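Local coordinates for protein RNA polymerase II subunit A C-terminal domain phosphatase SSU72 (PDB 4H3K) that dephosphorylates phosphoserine and phosphothreonine in the C-terminal domain of RNA polymerase II and acts in RNA processing, transcription termination and pre-mRNA polyadenylation, at residues 52-57 and 114-119; 125-130 and 177-182. The protein carries 1 engineered substitution. All blocks are in the same frame, centred on the assembly; numbering follows the deposited sequence.

Contact 1: residues 52-57 and 114-119; sequences SVRSFG and RPERFQ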
loop_
_atom_site.group_PDB
_atom_site.type_symbol
_atom_site.label_atom_id
_atom_site.label_comp_id
_atom_site.label_asym_id
_atom_site.label_seq_id
_atom_site.Cartn_x
_atom_site.Cartn_y
_atom_site.Cartn_z
ATOM N N SER B 52 -8.572 -15.447 6.029
ATOM C CA SER B 52 -9.300 -14.763 5.003
ATOM C C SER B 52 -8.362 -14.770 3.806
ATOM O O SER B 52 -7.285 -14.208 3.855
ATOM C CB SER B 52 -9.590 -13.335 5.488
ATOM O OG SER B 52 -10.022 -12.517 4.420
ATOM N N VAL B 53 -8.748 -15.475 2.757
ATOM C CA VAL B 53 -7.881 -15.678 1.613
ATOM C C VAL B 53 -8.621 -15.525 0.280
ATOM O O VAL B 53 -9.767 -15.900 0.161
ATOM C CB VAL B 53 -7.119 -17.031 1.726
ATOM C CG1 VAL B 53 -8.069 -18.215 1.959
ATOM C CG2 VAL B 53 -6.181 -17.273 0.511
ATOM N N ARG B 54 -7.937 -14.940 -0.699
ATOM C CA ARG B 54 -8.401 -14.917 -2.068
ATOM C C ARG B 54 -7.215 -15.399 -2.909
ATOM O O ARG B 54 -6.063 -15.383 -2.457
ATOM C CB ARG B 54 -8.804 -13.500 -2.499
ATOM C CG ARG B 54 -9.842 -12.768 -1.615
ATOM C CD ARG B 54 -11.242 -12.730 -2.200
ATOM N NE ARG B 54 -11.308 -12.731 -3.676
ATOM C CZ ARG B 54 -11.546 -11.672 -4.456
ATOM N NH1 ARG B 54 -11.706 -10.446 -3.956
ATOM N NH2 ARG B 54 -11.612 -11.840 -5.771
ATOM N N SER B 55 -7.500 -15.833 -4.127
ATOM C CA SER B 55 -6.464 -16.351 -4.977
ATOM C C SER B 55 -6.650 -15.871 -6.403
ATOM O O SER B 55 -7.772 -15.577 -6.830
ATOM C CB SER B 55 -6.463 -17.878 -4.913
ATOM O OG SER B 55 -7.629 -18.397 -5.507
ATOM N N PHE B 56 -5.536 -15.774 -7.135
ATOM C CA PHE B 56 -5.520 -15.139 -8.448
ATOM C C PHE B 56 -4.443 -15.763 -9.294
ATOM O O PHE B 56 -3.575 -16.474 -8.782
ATOM C CB PHE B 56 -5.217 -13.623 -8.332
ATOM C CG PHE B 56 -6.174 -12.880 -7.454
ATOM C CD1 PHE B 56 -7.383 -12.424 -7.969
ATOM C CD2 PHE B 56 -5.867 -12.650 -6.098
ATOM C CE1 PHE B 56 -8.287 -11.742 -7.164
ATOM C CE2 PHE B 56 -6.745 -11.976 -5.278
ATOM C CZ PHE B 56 -7.967 -11.503 -5.810
ATOM N N GLY B 57 -4.500 -15.472 -10.592
ATOM C CA GLY B 57 -3.404 -15.777 -11.509
ATOM C C GLY B 57 -2.966 -14.498 -12.231
ATOM O O GLY B 57 -3.769 -13.607 -12.456
ATOM N N ARG B 114 -14.694 -19.754 -11.181
ATOM C CA ARG B 114 -13.678 -19.597 -12.223
ATOM C C ARG B 114 -12.362 -19.005 -11.724
ATOM O O ARG B 114 -12.330 -18.340 -10.683
ATOM C CB ARG B 114 -14.213 -18.771 -13.412
ATOM C CG ARG B 114 -14.605 -17.362 -13.058
ATOM C CD ARG B 114 -14.874 -16.499 -14.288
ATOM N NE ARG B 114 -14.792 -15.092 -13.896
ATOM C CZ ARG B 114 -13.674 -14.353 -13.876
ATOM N NH1 ARG B 114 -12.495 -14.845 -14.269
ATOM N NH2 ARG B 114 -13.740 -13.095 -13.474
ATOM N N PRO B 115 -11.263 -19.279 -12.453
ATOM C CA PRO B 115 -9.990 -18.649 -12.092
ATOM C C PRO B 115 -10.124 -17.129 -12.228
ATOM O O PRO B 115 -10.922 -16.662 -13.035
ATOM C CB PRO B 115 -9.017 -19.221 -13.119
ATOM C CG PRO B 115 -9.857 -19.581 -14.298
ATOM C CD PRO B 115 -11.135 -20.119 -13.659
ATOM N N GLU B 116 -9.390 -16.378 -11.410
ATOM C CA GLU B 116 -9.464 -14.923 -11.413
ATOM C C GLU B 116 -8.104 -14.296 -11.747
ATOM O O GLU B 116 -7.079 -14.733 -11.216
ATOM C CB GLU B 116 -9.963 -14.411 -10.052
ATOM C CG GLU B 116 -11.391 -14.916 -9.705
ATOM C CD GLU B 116 -11.753 -14.674 -8.260
ATOM O OE1 GLU B 116 -12.539 -13.757 -8.010
ATOM O OE2 GLU B 116 -11.252 -15.373 -7.364
ATOM N N ARG B 117 -8.124 -13.292 -12.625
ATOM C CA ARG B 117 -6.945 -12.524 -12.966
ATOM C C ARG B 117 -6.662 -11.481 -11.889
ATOM O O ARG B 117 -7.534 -10.639 -11.582
ATOM C CB ARG B 117 -7.117 -11.771 -14.281
ATOM C CG ARG B 117 -7.288 -12.652 -15.499
ATOM C CD ARG B 117 -7.201 -11.877 -16.851
ATOM N NE ARG B 117 -6.197 -10.798 -16.953
ATOM C CZ ARG B 117 -4.872 -10.954 -17.027
ATOM N NH1 ARG B 117 -4.328 -12.155 -16.961
ATOM N NH2 ARG B 117 -4.090 -9.892 -17.167
ATOM N N PHE B 118 -5.449 -11.518 -11.349
ATOM C CA PHE B 118 -5.008 -10.510 -10.374
ATOM C C PHE B 118 -5.175 -9.065 -10.887
ATOM O O PHE B 118 -5.623 -8.167 -10.166
ATOM C CB PHE B 118 -3.531 -10.730 -10.038
ATOM C CG PHE B 118 -3.027 -9.827 -8.955
ATOM C CD1 PHE B 118 -3.146 -10.196 -7.616
ATOM C CD2 PHE B 118 -2.414 -8.621 -9.272
ATOM C CE1 PHE B 118 -2.675 -9.346 -6.603
ATOM C CE2 PHE B 118 -1.935 -7.780 -8.286
ATOM C CZ PHE B 118 -2.073 -8.136 -6.940
ATOM N N GLN B 119 -4.776 -8.851 -12.131
ATOM C CA GLN B 119 -4.779 -7.503 -12.698
ATOM C C GLN B 119 -6.198 -6.925 -12.797
ATOM O O GLN B 119 -6.351 -5.717 -12.979
ATOM C CB GLN B 119 -4.056 -7.472 -14.052
ATOM C CG GLN B 119 -2.574 -7.846 -13.975
ATOM C CD GLN B 119 -2.244 -9.341 -14.182
ATOM O OE1 GLN B 119 -1.175 -9.649 -14.677
ATOM N NE2 GLN B 119 -3.143 -10.247 -13.801
HETATM O O HOH W 1 -10.438 -15.705 -4.634
#

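Contact 2: residues 125-130 and 177-182; sequences FDLILT and ELCQCI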
loop_
_atom_site.group_PDB
_atom_site.type_symbol
_atom_site.label_atom_id
_atom_site.label_comp_id
_atom_site.label_asym_id
_atom_site.label_seq_id
_atom_site.Cartn_x
_atom_site.Cartn_y
_atom_site.Cartn_z
ATOM N N PHE B 125 -5.308 -6.326 0.533
ATOM C CA PHE B 125 -4.708 -7.365 1.367
ATOM C C PHE B 125 -3.625 -6.802 2.292
ATOM O O PHE B 125 -3.103 -5.699 2.083
ATOM C CB PHE B 125 -4.125 -8.453 0.455
ATOM C CG PHE B 125 -5.136 -9.007 -0.486
ATOM C CD1 PHE B 125 -6.071 -9.936 -0.036
ATOM C CD2 PHE B 125 -5.230 -8.529 -1.775
ATOM C CE1 PHE B 125 -7.035 -10.437 -0.888
ATOM C CE2 PHE B 125 -6.229 -9.009 -2.641
ATOM C CZ PHE B 125 -7.123 -9.966 -2.189
ATOM N N ASP B 126 -3.321 -7.568 3.318
ATOM C CA ASP B 126 -2.179 -7.310 4.179
ATOM C C ASP B 126 -0.943 -7.919 3.544
ATOM O O ASP B 126 0.160 -7.374 3.650
ATOM C CB ASP B 126 -2.400 -7.979 5.544
ATOM C CG ASP B 126 -3.622 -7.404 6.287
ATOM O OD1 ASP B 126 -3.760 -6.177 6.332
ATOM O OD2 ASP B 126 -4.407 -8.184 6.844
ATOM N N LEU B 127 -1.134 -9.083 2.914
ATOM C CA LEU B 127 -0.009 -9.908 2.468
ATOM C C LEU B 127 -0.371 -10.610 1.189
ATOM O O LEU B 127 -1.440 -11.217 1.100
ATOM C CB LEU B 127 0.367 -10.936 3.539
ATOM C CG LEU B 127 1.410 -11.989 3.142
ATOM C CD1 LEU B 127 2.764 -11.291 2.844
ATOM C CD2 LEU B 127 1.559 -13.053 4.235
ATOM N N ILE B 128 0.495 -10.476 0.182
ATOM C CA ILE B 128 0.286 -11.157 -1.093
ATOM C C ILE B 128 1.443 -12.121 -1.261
ATOM O O ILE B 128 2.590 -11.706 -1.242
ATOM C CB ILE B 128 0.210 -10.172 -2.298
ATOM C CG1 ILE B 128 -0.946 -9.143 -2.106
ATOM C CG2 ILE B 128 0.119 -10.968 -3.619
ATOM C CD1 ILE B 128 -0.941 -7.915 -3.144
ATOM N N LEU B 129 1.135 -13.401 -1.436
ATOM C CA LEU B 129 2.149 -14.415 -1.643
ATOM C C LEU B 129 2.095 -14.882 -3.079
ATOM O O LEU B 129 1.021 -15.260 -3.565
ATOM C CB LEU B 129 1.885 -15.591 -0.730
ATOM C CG LEU B 129 2.077 -15.180 0.739
ATOM C CD1 LEU B 129 1.173 -15.941 1.608
ATOM C CD2 LEU B 129 3.503 -15.462 1.126
ATOM N N THR B 130 3.247 -14.892 -3.747
ATOM C CA THR B 130 3.312 -15.345 -5.129
ATOM C C THR B 130 4.088 -16.645 -5.177
ATOM O O THR B 130 4.920 -16.908 -4.303
ATOM C CB THR B 130 3.934 -14.267 -6.066
ATOM O OG1 THR B 130 5.290 -14.008 -5.678
ATOM C CG2 THR B 130 3.141 -12.945 -5.946
ATOM N N GLU B 177 2.307 -22.317 6.996
ATOM C CA GLU B 177 3.238 -22.139 8.126
ATOM C C GLU B 177 3.697 -20.691 8.266
ATOM O O GLU B 177 3.655 -20.111 9.370
ATOM C CB GLU B 177 4.428 -23.106 8.022
ATOM C CG GLU B 177 4.906 -23.564 9.361
ATOM C CD GLU B 177 6.105 -24.474 9.297
ATOM O OE1 GLU B 177 6.293 -25.133 8.236
ATOM O OE2 GLU B 177 6.820 -24.541 10.338
ATOM N N LEU B 178 4.066 -20.079 7.145
ATOM C CA LEU B 178 4.445 -18.677 7.152
ATOM C C LEU B 178 3.309 -17.770 7.632
ATOM O O LEU B 178 3.517 -16.919 8.484
ATOM C CB LEU B 178 4.961 -18.251 5.778
ATOM C CG LEU B 178 5.324 -16.765 5.667
ATOM C CD1 LEU B 178 6.504 -16.413 6.598
ATOM C CD2 LEU B 178 5.626 -16.367 4.225
ATOM N N CYS B 179 2.103 -17.982 7.131
ATOM C CA CYS B 179 0.973 -17.140 7.506
ATOM C C CYS B 179 0.646 -17.305 8.982
ATOM O O CYS B 179 0.334 -16.351 9.667
ATOM C CB CYS B 179 -0.247 -17.441 6.634
ATOM S SG CYS B 179 0.021 -16.773 4.963
ATOM N N GLN B 180 0.760 -18.523 9.467
ATOM C CA GLN B 180 0.637 -18.807 10.892
ATOM C C GLN B 180 1.613 -18.031 11.764
ATOM O O GLN B 180 1.214 -17.398 12.762
ATOM C CB GLN B 180 0.832 -20.303 11.098
ATOM C CG GLN B 180 0.139 -20.756 12.286
ATOM C CD GLN B 180 -1.339 -20.542 12.125
ATOM O OE1 GLN B 180 -1.892 -20.835 11.060
ATOM N NE2 GLN B 180 -1.990 -20.023 13.170
ATOM N N CYS B 181 2.891 -18.072 11.396
ATOM C CA CYS B 181 3.896 -17.298 12.106
ATOM C C CYS B 181 3.546 -15.843 12.126
ATOM O O CYS B 181 3.521 -15.238 13.191
ATOM C CB CYS B 181 5.251 -17.407 11.448
ATOM S SG CYS B 181 5.972 -18.853 11.807
ATOM N N ILE B 182 3.267 -15.289 10.947
ATOM C CA ILE B 182 2.960 -13.860 10.823
ATOM C C ILE B 182 1.805 -13.475 11.738
ATOM O O ILE B 182 1.924 -12.526 12.526
ATOM C CB ILE B 182 2.733 -13.444 9.348
ATOM C CG1 ILE B 182 4.080 -13.427 8.622
ATOM C CG2 ILE B 182 2.051 -12.085 9.266
ATOM C CD1 ILE B 182 3.963 -13.461 7.091
#

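Contact 1: residues 52-57 and 114-119
The Phe118 ring turns its edge to the face of Phe56, with the two planes at 90° and the centroids 5.7 Å apart. Phe118 CG lies anti to the backbone N (chi1 -175°), which sets CD1 4.0 Å from Phe56 CD2. The Phe56 ring also reaches back along its own strand, where CZ lies over one face of the Arg54 guanidinium near its rim. In the guanidinium plane, at the edge, Glu116 makes a salt bridge through a weak bond from Arg54 NH2 to OE1 (3.1 Å). A water accepts from Arg54 NE and Ser55 N and donates to Glu116 OE2. Asp123 makes a salt bridge to Arg54 NH1 and Lys112 one to Glu116 OE2, each the stronger partner. Strand 52-57 is an outer strand of the central sheet, as in the low-molecular-weight phosphatase fold, and a single beta bridge joins its end to the loop before strand 127-130: Gly57 N donates to Glu116 O (2.8 Å), and Phe118 N to Gly57 O (2.9 Å). Putting an alanine at Phe56 removes the ring, which would probably leave a gap beside the Phe118 edge and one face of the Arg54 guanidinium without that packing.

Contact 2: residues 125-130 and 177-182
Leu127 and Leu129 meet Leu178, Cys179 and Ile182 without any ring, amide or carboxylate between them, so the contact has no flat faces or edges of its own; aromatic neighbours stand round it instead, with Phe51 touching Cys179 and Phe199 touching Leu178. Cys179 SG rests against both leucines, 3.6 Å from Leu129 CD1 and 4.1 Å from Leu127 CD2. Each leucine then gives a methyl to a second partner: Leu127 CD2 comes to 3.8 Å from Ile182 CD1, and Leu129 CD2 to 3.9 Å from Leu178 CD2. In both of these pairs the side chains slant across each other and meet through terminal methyls. The two leucines differ at the first torsion. In Leu127, CG is anti to the backbone N (chi1 172°), whereas in Leu129 it lies beside that N (chi1 -66°), yet one methyl of each arrives on the same side of the sulfur.

Strand 127-130 is the middle strand of the five-stranded sheet, and the 177-182 part of helix 165-184 runs nearly antiparallel to it (160°), their axes 11.4 Å apart at closest approach. Leu127 and Leu129 point toward this helix, while Ile128 and Thr130 pack on helix 133-145 on the other side, the layering of an alpha/beta/alpha sandwich. Beyond the contact, Leu178 and Ile182 also touch helix 188-203; for Ile182 this is consistent with the coiled coil predicted to include it.

With every touching residue buried and every touching atom a methyl or a thiol sulfur, cohesion here comes from dispersion and the exclusion of water; no directional bond sets the position of the helix over the strand, which probably depends on the fit of these side-chain shapes.

In the fold
The two contacts come in series along the chain: contact 1 closes before contact 2 opens, and their centres are 15 Å apart. Both reach the same mixed sheet, contact 1 at the outer strand 52-57 and contact 2 at the middle strand 127-130, with strand 27-32 between them. They also touch directly, since Phe125 CZ packs 3.7 Å from Phe56 CE2 and Phe118 CZ lies 4.0 Å from Ile128 CD1. Contact 1 ties the loop after helix 101-109 to the sheet, and contact 2 seats helix 165-184 on it. The flanked strand 27-32 leads into the CX5R signature loop of this family, whose first position is Ser32 here, probably the engineered substitution, in place of the nucleophilic cysteine.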